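Local coordinates for protein aromatic-amino-acid aminotransferase (Burkholderia pseudomallei, PDB 4F4E) that probably transfers amino groups between aromatic amino acids such as tyrosine and 2-oxoglutarate, using a pyridoxal phosphate cofactor held covalently on a lysine of each subunit of a homodimer, at residues 87-92 / 309-314; 100-105 / 118-123; 122-127 / 275-280. All coordinates share one frame; numbering follows the deposited sequence.

Interaction 1: 87-92 / 309-314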
ATOM      1  N   GLY A  87      -1.655  13.578  -9.285  1.00 14.91           N
ATOM      2  CA  GLY A  87      -1.211  12.491 -10.189  1.00 13.69           C
ATOM      3  C   GLY A  87      -0.352  11.438  -9.503  1.00 11.58           C
ATOM      4  O   GLY A  87      -0.112  11.530  -8.304  1.00 11.03           O
ATOM      5  N   TYR A  88       0.082  10.410 -10.241  1.00 10.41           N
ATOM      6  CA  TYR A  88       0.775   9.302  -9.646  1.00  9.68           C
ATOM      7  C   TYR A  88       2.193   9.694  -9.304  1.00  9.54           C
ATOM      8  O   TYR A  88       2.847  10.427 -10.076  1.00  9.73           O
ATOM      9  CB  TYR A  88       0.840   8.126 -10.591  1.00  9.52           C
ATOM     10  CG  TYR A  88      -0.480   7.449 -10.902  1.00  9.22           C
ATOM     11  CD1 TYR A  88      -1.125   6.706  -9.952  1.00  9.08           C
ATOM     12  CD2 TYR A  88      -1.081   7.566 -12.153  1.00  9.80           C
ATOM     13  CE1 TYR A  88      -2.309   6.031 -10.242  1.00  9.08           C
ATOM     14  CE2 TYR A  88      -2.276   6.923 -12.441  1.00  9.69           C
ATOM     15  CZ  TYR A  88      -2.895   6.152 -11.469  1.00  9.65           C
ATOM     16  OH  TYR A  88      -4.101   5.474 -11.760  1.00 10.02           O
ATOM     17  N   LEU A  89       2.671   9.169  -8.187  1.00  8.87           N
ATOM     18  CA  LEU A  89       4.080   9.212  -7.854  1.00  9.02           C
ATOM     19  C   LEU A  89       4.803   8.158  -8.707  1.00  8.91           C
ATOM     20  O   LEU A  89       4.178   7.175  -9.149  1.00  8.57           O
ATOM     21  CB  LEU A  89       4.322   8.901  -6.381  1.00  8.90           C
ATOM     22  CG  LEU A  89       3.829   9.906  -5.341  1.00  9.23           C
ATOM     23  CD1 LEU A  89       4.215   9.437  -3.927  1.00  9.20           C
ATOM     24  CD2 LEU A  89       4.369  11.297  -5.653  1.00 10.11           C
ATOM     25  N   PRO A  90       6.143   8.302  -8.866  1.00  9.01           N
ATOM     26  CA  PRO A  90       6.947   7.194  -9.360  1.00  8.95           C
ATOM     27  C   PRO A  90       6.747   5.916  -8.545  1.00  8.69           C
ATOM     28  O   PRO A  90       6.274   5.963  -7.388  1.00  7.95           O
ATOM     29  CB  PRO A  90       8.387   7.716  -9.155  1.00  9.18           C
ATOM     30  CG  PRO A  90       8.245   9.168  -9.284  1.00  9.36           C
ATOM     31  CD  PRO A  90       7.004   9.411  -8.472  1.00  9.30           C
ATOM     32  N   ILE A  91       7.092   4.762  -9.159  1.00  8.65           N
ATOM     33  CA  ILE A  91       6.892   3.476  -8.550  1.00  8.45           C
ATOM     34  C   ILE A  91       7.620   3.420  -7.220  1.00  8.32           C
ATOM     35  O   ILE A  91       7.092   2.885  -6.232  1.00  7.56           O
ATOM     36  CB  ILE A  91       7.328   2.321  -9.475  1.00  8.76           C
ATOM     37  CG1 ILE A  91       6.425   2.241 -10.732  1.00  9.24           C
ATOM     38  CG2 ILE A  91       7.343   0.986  -8.718  1.00  8.71           C
ATOM     39  CD1 ILE A  91       7.012   1.275 -11.785  1.00  9.68           C
ATOM     40  N   ASP A  92       8.814   4.036  -7.179  1.00  8.31           N
ATOM     41  CA  ASP A  92       9.634   4.035  -5.989  1.00  8.56           C
ATOM     42  C   ASP A  92       9.478   5.273  -5.126  1.00  8.30           C
ATOM     43  O   ASP A  92      10.305   5.536  -4.279  1.00  8.77           O
ATOM     44  CB  ASP A  92      11.125   3.851  -6.339  1.00  9.09           C
ATOM     45  CG  ASP A  92      11.620   4.800  -7.421  1.00  9.78           C
ATOM     46  OD1 ASP A  92      10.831   5.546  -8.038  1.00 10.28           O
ATOM     47  OD2 ASP A  92      12.848   4.741  -7.704  1.00 10.66           O
ATOM     48  N   PRO A 309       3.218   4.395  -4.499  1.00  7.15           N
ATOM     49  CA  PRO A 309       2.780   4.666  -3.131  1.00  7.05           C
ATOM     50  C   PRO A 309       1.989   5.960  -2.957  1.00  7.18           C
ATOM     51  O   PRO A 309       1.957   6.807  -3.840  1.00  7.23           O
ATOM     52  CB  PRO A 309       4.120   4.706  -2.358  1.00  7.08           C
ATOM     53  CG  PRO A 309       5.040   5.329  -3.355  1.00  7.17           C
ATOM     54  CD  PRO A 309       4.593   4.839  -4.735  1.00  7.26           C
ATOM     55  N   PRO A 310       1.345   6.115  -1.796  1.00  7.23           N
ATOM     56  CA  PRO A 310       0.577   7.319  -1.521  1.00  7.53           C
ATOM     57  C   PRO A 310       1.458   8.514  -1.271  1.00  7.84           C
ATOM     58  O   PRO A 310       2.635   8.380  -0.879  1.00  8.38           O
ATOM     59  CB  PRO A 310      -0.218   6.938  -0.255  1.00  7.46           C
ATOM     60  CG  PRO A 310       0.627   5.929   0.428  1.00  7.22           C
ATOM     61  CD  PRO A 310       1.301   5.168  -0.679  1.00  7.30           C
ATOM     62  N   THR A 311       0.901   9.691  -1.482  1.00  7.85           N
ATOM     63  CA  THR A 311       1.673  10.918  -1.518  1.00  7.88           C
ATOM     64  C   THR A 311       1.754  11.610  -0.164  1.00  7.71           C
ATOM     65  O   THR A 311       2.845  12.033   0.250  1.00  7.74           O
ATOM     66  CB  THR A 311       1.105  11.917  -2.552  1.00  8.15           C
ATOM     67  OG1 THR A 311       1.204  11.344  -3.857  1.00  8.23           O
ATOM     68  CG2 THR A 311       1.970  13.240  -2.618  1.00  8.49           C
ATOM     69  N   HIS A 312       0.620  11.737   0.525  1.00  7.60           N
ATOM     70  CA  HIS A 312       0.543  12.665   1.615  1.00  7.69           C
ATOM     71  C   HIS A 312       1.641  12.498   2.677  1.00  7.57           C
ATOM     72  O   HIS A 312       2.376  13.465   2.989  1.00  7.62           O
ATOM     73  CB  HIS A 312      -0.821  12.607   2.268  1.00  7.81           C
ATOM     74  CG  HIS A 312      -1.032  13.742   3.242  1.00  7.86           C
ATOM     75  ND1 HIS A 312      -1.126  15.012   2.827  1.00  8.21           N
ATOM     76  CD2 HIS A 312      -1.083  13.758   4.632  1.00  7.87           C
ATOM     77  CE1 HIS A 312      -1.289  15.832   3.918  1.00  8.84           C
ATOM     78  NE2 HIS A 312      -1.249  15.068   5.024  1.00  8.25           N
ATOM     79  N   GLY A 313       1.709  11.311   3.274  1.00  7.49           N
ATOM     80  CA  GLY A 313       2.667  11.056   4.339  1.00  7.21           C
ATOM     81  C   GLY A 313       4.117  11.295   3.931  1.00  7.18           C
ATOM     82  O   GLY A 313       4.894  11.991   4.624  1.00  7.26           O
ATOM     83  N   GLY A 314       4.523  10.654   2.855  1.00  7.22           N
ATOM     84  CA  GLY A 314       5.872  10.867   2.334  1.00  7.34           C
ATOM     85  C   GLY A 314       6.220  12.301   2.010  1.00  7.68           C
ATOM     86  O   GLY A 314       7.322  12.742   2.285  1.00  7.57           O
TER
HETATM   87  O   HOH W   1       0.653  13.008  -6.061  1.00 13.35           O
HETATM   88  O   HOH W   2       1.083   7.551  -6.362  1.00  7.94           O
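Leu-89 meets Thr-311 and Pro-309 in the close part of this contact, reaching across as the one side chain of 87-92 that points toward 309-314. Its branch point lies on the threonine hydroxyl, with Leu-89 CG 3.3 Å from Thr-311 OG1, and CD1 continues over the loop to 3.5 Å from Pro-309 O. CG is turned beside the backbone N, anti to the carbonyl carbon (chi1 -68°), and the extended second torsion carries CD1 on toward the prolines, 4.2 Å from Pro-309 CG. The proline ring is also met from the backbone: Pro-309 CD sits 3.3 Å from Pro-90 O, with Ile-91 O close by. A water beside Leu-89 accepts from its N and donates to Pro-309 O, 2.8 Å away. The side toward Gly-87 is looser, and there another water does the joining, donating to both Gly-87 O and Thr-311 OG1, at 2.8 Å from the latter. Direct polar bonds between the segments are absent. Thr-311 OG1 is also hydrogen-bonded to Gly-275 O of the second subunit, and the OH of Tyr-88, a residue turned away from 309-314, is hydrogen-bonded to the pyridoxal phosphate-lysine of that subunit. Two loops are thus packed together at the dimer interface, an arrangement characteristic of aminotransferases of this family, whose active sites are completed by residues from the partner subunit.

Interaction 2: 100-105 / 118-123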
ATOM      1  N   SER A 100      16.463  11.745   1.189  1.00  9.79           N
ATOM      2  CA  SER A 100      16.523  12.144   2.601  1.00 10.10           C
ATOM      3  C   SER A 100      16.536  10.951   3.529  1.00 10.21           C
ATOM      4  O   SER A 100      17.202  10.970   4.584  1.00 10.23           O
ATOM      5  CB  SER A 100      15.319  13.041   2.963  1.00 10.57           C
ATOM      6  OG  SER A 100      15.397  14.285   2.329  1.00 11.27           O
ATOM      7  N   VAL A 101      15.789   9.900   3.184  1.00 10.08           N
ATOM      8  CA  VAL A 101      15.805   8.672   4.005  1.00 10.16           C
ATOM      9  C   VAL A 101      17.206   8.091   4.041  1.00 10.41           C
ATOM     10  O   VAL A 101      17.679   7.682   5.094  1.00 10.22           O
ATOM     11  CB  VAL A 101      14.788   7.635   3.475  1.00 10.02           C
ATOM     12  CG1 VAL A 101      15.119   6.192   3.931  1.00 10.43           C
ATOM     13  CG2 VAL A 101      13.350   8.048   3.814  1.00  9.95           C
ATOM     14  N   GLN A 102      17.878   8.035   2.895  1.00 10.86           N
ATOM     15  CA  GLN A 102      19.218   7.444   2.839  1.00 11.71           C
ATOM     16  C   GLN A 102      20.187   8.201   3.702  1.00 12.09           C
ATOM     17  O   GLN A 102      21.011   7.598   4.367  1.00 13.12           O
ATOM     18  CB  GLN A 102      19.801   7.457   1.432  1.00 12.05           C
ATOM     19  CG  GLN A 102      19.082   6.623   0.504  1.00 12.11           C
ATOM     20  CD  GLN A 102      19.704   6.572  -0.858  1.00 12.71           C
ATOM     21  OE1 GLN A 102      20.590   7.399  -1.238  1.00 13.63           O
ATOM     22  NE2 GLN A 102      19.301   5.579  -1.594  1.00 11.69           N
ATOM     23  N   LYS A 103      20.105   9.522   3.676  1.00 12.42           N
ATOM     24  CA  LYS A 103      20.979  10.345   4.517  1.00 13.30           C
ATOM     25  C   LYS A 103      20.662  10.191   5.986  1.00 12.53           C
ATOM     26  O   LYS A 103      21.558  10.233   6.849  1.00 12.00           O
ATOM     27  CB  LYS A 103      20.940  11.810   4.052  1.00 15.11           C
ATOM     28  CG  LYS A 103      21.676  11.909   2.700  1.00 17.97           C
ATOM     29  CD  LYS A 103      21.924  13.322   2.196  1.00 20.80           C
ATOM     30  CE  LYS A 103      22.801  13.326   0.911  1.00 23.37           C
ATOM     31  NZ  LYS A 103      23.032  14.744   0.440  1.00 25.89           N
ATOM     32  N   LEU A 104      19.381  10.029   6.302  1.00 11.75           N
ATOM     33  CA  LEU A 104      18.990   9.864   7.705  1.00 11.84           C
ATOM     34  C   LEU A 104      19.553   8.545   8.238  1.00 11.86           C
ATOM     35  O   LEU A 104      20.053   8.479   9.370  1.00 12.25           O
ATOM     36  CB  LEU A 104      17.448   9.905   7.795  1.00 11.52           C
ATOM     37  CG  LEU A 104      16.851   9.840   9.186  1.00 11.44           C
ATOM     38  CD1 LEU A 104      17.234  11.071  10.020  1.00 11.83           C
ATOM     39  CD2 LEU A 104      15.323   9.741   9.083  1.00 11.18           C
ATOM     40  N   LEU A 105      19.523   7.513   7.410  1.00 12.00           N
ATOM     41  CA  LEU A 105      20.032   6.192   7.798  1.00 12.80           C
ATOM     42  C   LEU A 105      21.535   6.069   7.833  1.00 13.75           C
ATOM     43  O   LEU A 105      22.074   5.473   8.748  1.00 13.94           O
ATOM     44  CB  LEU A 105      19.486   5.081   6.892  1.00 12.86           C
ATOM     45  CG  LEU A 105      17.965   4.912   6.985  1.00 13.16           C
ATOM     46  CD1 LEU A 105      17.435   3.995   5.874  1.00 13.87           C
ATOM     47  CD2 LEU A 105      17.478   4.363   8.328  1.00 13.52           C
ATOM     48  N   VAL A 118      23.379   2.835  -3.126  1.00 11.43           N
ATOM     49  CA  VAL A 118      22.192   2.605  -2.297  1.00 10.95           C
ATOM     50  C   VAL A 118      20.923   2.857  -3.093  1.00 10.53           C
ATOM     51  O   VAL A 118      20.772   3.901  -3.748  1.00 11.27           O
ATOM     52  CB  VAL A 118      22.183   3.510  -1.050  1.00 11.38           C
ATOM     53  CG1 VAL A 118      21.098   3.072  -0.054  1.00 11.21           C
ATOM     54  CG2 VAL A 118      23.576   3.513  -0.419  1.00 11.59           C
ATOM     55  N   VAL A 119      20.027   1.888  -3.024  1.00 10.01           N
ATOM     56  CA  VAL A 119      18.703   1.932  -3.621  1.00  9.99           C
ATOM     57  C   VAL A 119      17.714   2.135  -2.502  1.00  9.51           C
ATOM     58  O   VAL A 119      17.750   1.400  -1.525  1.00  9.51           O
ATOM     59  CB  VAL A 119      18.405   0.563  -4.301  1.00 10.38           C
ATOM     60  CG1 VAL A 119      16.961   0.513  -4.776  1.00 10.62           C
ATOM     61  CG2 VAL A 119      19.379   0.313  -5.453  1.00 10.76           C
ATOM     62  N   THR A 120      16.856   3.137  -2.629  1.00  8.77           N
ATOM     63  CA  THR A 120      15.771   3.383  -1.693  1.00  8.36           C
ATOM     64  C   THR A 120      14.459   3.596  -2.391  1.00  8.27           C
ATOM     65  O   THR A 120      14.360   4.449  -3.296  1.00  9.22           O
ATOM     66  CB  THR A 120      16.076   4.586  -0.786  1.00  8.20           C
ATOM     67  OG1 THR A 120      17.274   4.305  -0.044  1.00  8.29           O
ATOM     68  CG2 THR A 120      14.918   4.846   0.177  1.00  7.82           C
ATOM     69  N   ALA A 121      13.443   2.800  -2.021  1.00  7.80           N
ATOM     70  CA  ALA A 121      12.091   2.956  -2.544  1.00  7.54           C
ATOM     71  C   ALA A 121      11.158   3.266  -1.360  1.00  7.25           C
ATOM     72  O   ALA A 121      11.171   2.576  -0.352  1.00  7.12           O
ATOM     73  CB  ALA A 121      11.581   1.689  -3.263  1.00  7.56           C
ATOM     74  N   GLN A 122      10.356   4.307  -1.514  1.00  7.01           N
ATOM     75  CA  GLN A 122       9.316   4.609  -0.588  1.00  6.93           C
ATOM     76  C   GLN A 122       8.391   3.424  -0.476  1.00  6.71           C
ATOM     77  O   GLN A 122       8.148   2.719  -1.445  1.00  7.14           O
ATOM     78  CB  GLN A 122       8.542   5.853  -1.078  1.00  6.90           C
ATOM     79  CG  GLN A 122       7.453   6.379  -0.152  1.00  6.74           C
ATOM     80  CD  GLN A 122       6.686   7.495  -0.791  1.00  6.92           C
ATOM     81  OE1 GLN A 122       7.217   8.213  -1.634  1.00  7.16           O
ATOM     82  NE2 GLN A 122       5.429   7.659  -0.384  1.00  6.74           N
ATOM     83  N   ALA A 123       7.871   3.207   0.720  1.00  6.51           N
ATOM     84  CA  ALA A 123       7.095   2.008   1.011  1.00  6.48           C
ATOM     85  C   ALA A 123       5.927   2.299   1.942  1.00  6.40           C
ATOM     86  O   ALA A 123       5.914   3.328   2.631  1.00  5.99           O
ATOM     87  CB  ALA A 123       8.035   0.924   1.634  1.00  6.21           C
TER
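Val-118 and Thr-120 receive Gln-102 and Val-101 from a helix lying over the edge strand of the large mixed sheet, a helix-on-sheet layer of the three-layer alpha/beta/alpha fold of this aminotransferase family. Helix 100-105 and strand 118-123 run at 119° with axes 9.1 Å apart at their closest. At the start of the strand, Val-118 turns its side chain toward the helix and lays CG1 3.4 Å from Gln-102 NE2, while its carbonyl O takes a weak, bent hydrogen bond from the same nitrogen (3.1 Å). Val-119 points the other way, onto helix 288-303, so the alternation of the strand divides its side chains between two helical layers. Thr-120 comes back to the near face and uses both branches. Its methyl CG2, anti to the backbone N, meets Val-101 CG1 at 4.0 Å, while its hydroxyl, on the other branch, faces Gln-102 and is also hydrogen-bonded to Ser-282 on the neighbouring strand. Farther on, Ala-121 is turned to helix 288-303 and Gln-122 reaches Tyr-97 and Asp-98, earlier on the helix. The extended chain of Gln-102 runs alongside Thr-120, the two pointing in opposing senses, with Gln-102 CG 3.0 Å from Thr-120 OG1. Its amide lies between two acceptors: NE2 donates to Thr-120 OG1 at 2.9 Å and 156°, with the hydroxyl oxygen only 3° from the amide plane.

Interaction 3: 122-127 / 275-280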
ATOM      1  N   GLN A 122      10.356   4.307  -1.514  1.00  7.01           N
ATOM      2  CA  GLN A 122       9.316   4.609  -0.588  1.00  6.93           C
ATOM      3  C   GLN A 122       8.391   3.424  -0.476  1.00  6.71           C
ATOM      4  O   GLN A 122       8.148   2.719  -1.445  1.00  7.14           O
ATOM      5  CB  GLN A 122       8.542   5.853  -1.078  1.00  6.90           C
ATOM      6  CG  GLN A 122       7.453   6.379  -0.152  1.00  6.74           C
ATOM      7  CD  GLN A 122       6.686   7.495  -0.791  1.00  6.92           C
ATOM      8  OE1 GLN A 122       7.217   8.213  -1.634  1.00  7.16           O
ATOM      9  NE2 GLN A 122       5.429   7.659  -0.384  1.00  6.74           N
ATOM     10  N   ALA A 123       7.871   3.207   0.720  1.00  6.51           N
ATOM     11  CA  ALA A 123       7.095   2.008   1.011  1.00  6.48           C
ATOM     12  C   ALA A 123       5.927   2.299   1.942  1.00  6.40           C
ATOM     13  O   ALA A 123       5.914   3.328   2.631  1.00  5.99           O
ATOM     14  CB  ALA A 123       8.035   0.924   1.634  1.00  6.21           C
ATOM     15  N   LEU A 124       4.984   1.340   2.032  1.00  6.67           N
ATOM     16  CA  LEU A 124       3.808   1.488   2.901  1.00  6.98           C
ATOM     17  C   LEU A 124       4.169   1.115   4.332  1.00  6.97           C
ATOM     18  O   LEU A 124       3.895   0.029   4.807  1.00  6.85           O
ATOM     19  CB  LEU A 124       2.639   0.672   2.374  1.00  7.47           C
ATOM     20  CG  LEU A 124       1.827   1.235   1.212  1.00  8.22           C
ATOM     21  CD1 LEU A 124       0.978   2.435   1.585  1.00  8.37           C
ATOM     22  CD2 LEU A 124       2.633   1.586  -0.003  1.00  8.92           C
ATOM     23  N   GLY A 125       4.778   2.074   5.016  1.00  7.10           N
ATOM     24  CA  GLY A 125       5.368   1.828   6.314  1.00  6.91           C
ATOM     25  C   GLY A 125       6.557   0.877   6.281  1.00  6.90           C
ATOM     26  O   GLY A 125       7.007   0.412   5.216  1.00  6.71           O
ATOM     27  N   GLY A 126       7.054   0.591   7.489  1.00  6.74           N
ATOM     28  CA  GLY A 126       8.043  -0.448   7.674  1.00  6.95           C
ATOM     29  C   GLY A 126       7.541  -1.788   7.243  1.00  6.88           C
ATOM     30  O   GLY A 126       8.320  -2.615   6.690  1.00  6.83           O
ATOM     31  N   THR A 127       6.244  -2.018   7.427  1.00  7.09           N
ATOM     32  CA  THR A 127       5.686  -3.295   6.970  1.00  6.84           C
ATOM     33  C   THR A 127       5.789  -3.447   5.458  1.00  7.05           C
ATOM     34  O   THR A 127       6.208  -4.497   4.948  1.00  6.75           O
ATOM     35  CB  THR A 127       4.228  -3.492   7.393  1.00  7.11           C
ATOM     36  OG1 THR A 127       4.111  -3.337   8.806  1.00  6.81           O
ATOM     37  CG2 THR A 127       3.773  -4.852   7.036  1.00  7.36           C
ATOM     38  N   GLY A 275      -0.865   6.055  10.613  1.00  7.39           N
ATOM     39  CA  GLY A 275      -1.967   5.860   9.668  1.00  7.35           C
ATOM     40  C   GLY A 275      -1.772   6.443   8.273  1.00  7.57           C
ATOM     41  O   GLY A 275      -2.651   6.278   7.439  1.00  7.65           O
ATOM     42  N   GLU A 276      -0.640   7.102   7.999  1.00  7.38           N
ATOM     43  CA  GLU A 276      -0.296   7.551   6.623  1.00  7.43           C
ATOM     44  C   GLU A 276       0.650   6.577   5.880  1.00  7.30           C
ATOM     45  O   GLU A 276       0.847   6.724   4.667  1.00  7.70           O
ATOM     46  CB  GLU A 276       0.276   8.970   6.606  1.00  7.57           C
ATOM     47  CG  GLU A 276      -0.653  10.025   7.196  1.00  7.91           C
ATOM     48  CD  GLU A 276      -1.935  10.300   6.424  1.00  8.27           C
ATOM     49  OE1 GLU A 276      -2.360   9.479   5.543  1.00  8.65           O
ATOM     50  OE2 GLU A 276      -2.574  11.318   6.800  1.00  8.14           O
ATOM     51  N   ARG A 277       1.205   5.586   6.596  1.00  6.88           N
ATOM     52  CA  ARG A 277       1.921   4.439   6.007  1.00  6.73           C
ATOM     53  C   ARG A 277       3.185   4.927   5.262  1.00  6.77           C
ATOM     54  O   ARG A 277       3.285   4.814   4.042  1.00  6.93           O
ATOM     55  CB  ARG A 277       1.055   3.616   5.061  1.00  6.52           C
ATOM     56  CG  ARG A 277      -0.373   3.318   5.569  1.00  6.38           C
ATOM     57  CD  ARG A 277      -0.411   2.645   6.923  1.00  6.31           C
ATOM     58  NE  ARG A 277       0.374   1.432   6.975  1.00  6.09           N
ATOM     59  CZ  ARG A 277       1.412   1.189   7.783  1.00  6.00           C
ATOM     60  NH1 ARG A 277       1.875   2.082   8.665  1.00  5.87           N
ATOM     61  NH2 ARG A 277       2.034   0.012   7.683  1.00  5.84           N
ATOM     62  N   VAL A 278       4.103   5.492   6.018  1.00  6.57           N
ATOM     63  CA  VAL A 278       5.306   6.137   5.485  1.00  6.75           C
ATOM     64  C   VAL A 278       6.552   5.393   5.982  1.00  6.59           C
ATOM     65  O   VAL A 278       6.888   5.445   7.161  1.00  6.83           O
ATOM     66  CB  VAL A 278       5.375   7.612   5.958  1.00  7.01           C
ATOM     67  CG1 VAL A 278       6.430   8.372   5.147  1.00  7.03           C
ATOM     68  CG2 VAL A 278       4.035   8.279   5.832  1.00  7.52           C
ATOM     69  N   GLY A 279       7.184   4.633   5.079  1.00  6.46           N
ATOM     70  CA  GLY A 279       8.425   3.939   5.320  1.00  6.33           C
ATOM     71  C   GLY A 279       9.230   3.823   4.044  1.00  6.33           C
ATOM     72  O   GLY A 279       8.981   4.535   3.046  1.00  6.13           O
ATOM     73  N   ALA A 280      10.232   2.973   4.073  1.00  6.29           N
ATOM     74  CA  ALA A 280      11.164   2.855   2.938  1.00  6.26           C
ATOM     75  C   ALA A 280      11.928   1.542   3.044  1.00  6.32           C
ATOM     76  O   ALA A 280      12.251   1.069   4.141  1.00  6.34           O
ATOM     77  CB  ALA A 280      12.142   4.017   2.898  1.00  6.42           C
TER
HETATM   78  O   HOH W   3       4.350   5.654   1.416  1.00  9.91           O
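The phosphate-binding site of the cofactor is built where the edge strand 118-124 gives way to helix 125-140, and here that turn is held against strand 278-284. Gln-122 faces Ala-280 in an antiparallel non-hydrogen-bonded pair, and Ala-123 faces Gly-279 in a hydrogen-bonded one. Ala-123 N donates to Gly-279 O (2.9 Å) and Gly-279 N returns a bond to Ala-123 O (3.1 Å); in each, the donor stands above the carbonyl plane. Leu-124 then centres an inverse gamma turn, and the chain leaves the sheet with a weak hydrogen bond from Gly-125 N to Arg-277 O. That carbonyl is also approached by Leu-124 CA in a C-H...O contact of 3.6 Å, and receives a bond from a water that accepts from Gln-122 NE2; Gln-122 OE1 accepts from Ile-94 N. Gly-125 has positive phi (66°), and the backbones come close, Gly-125 CA and Gly-279 CA lying 3.8 Å apart. The Leu-124 and Arg-277 side chains run nearly perpendicular, with Leu-124 CD1 3.7 Å from Arg-277 CB. Bends at the second and third torsions (both -55°) fold the arginine so that Leu-124 C and Gly-125 CA lie over one guanidinium face, the former displaced toward the rim. Its NH2 hydrogen-bonds the cofactor phosphate and Tyr-306 O of the second subunit, and NH1 bonds Tyr-274 O of its own chain. With Gly-126 N and Thr-127 N also donating to that phosphate, the guanidinium charge and the helix N terminus probably stabilise the anion together.

In the fold
From the N terminus, 87-92 opens the widest loop, closed by interaction 1 only when 309-314 is reached; the other two contacts nest inside it. Interaction 2 closes the short one, folding helix 95-106 onto strand 118-124. Interaction 3 starts on the same strand and closes where 275-280 enters the neighbouring strand. Gln-122, shared by the segments of interactions 2 and 3, also touches interaction 1: its backbone N probably bonds Asp-92 O, and its side chain makes a weak hydrogen bond to Pro-310 O. Ala-280 packs on Val-101 and Thr-120, linking interactions 2 and 3. Together they tie the sheet edge to its covering helix, the phosphate site and the dimer interface, which interactions 1 and 3 both touch.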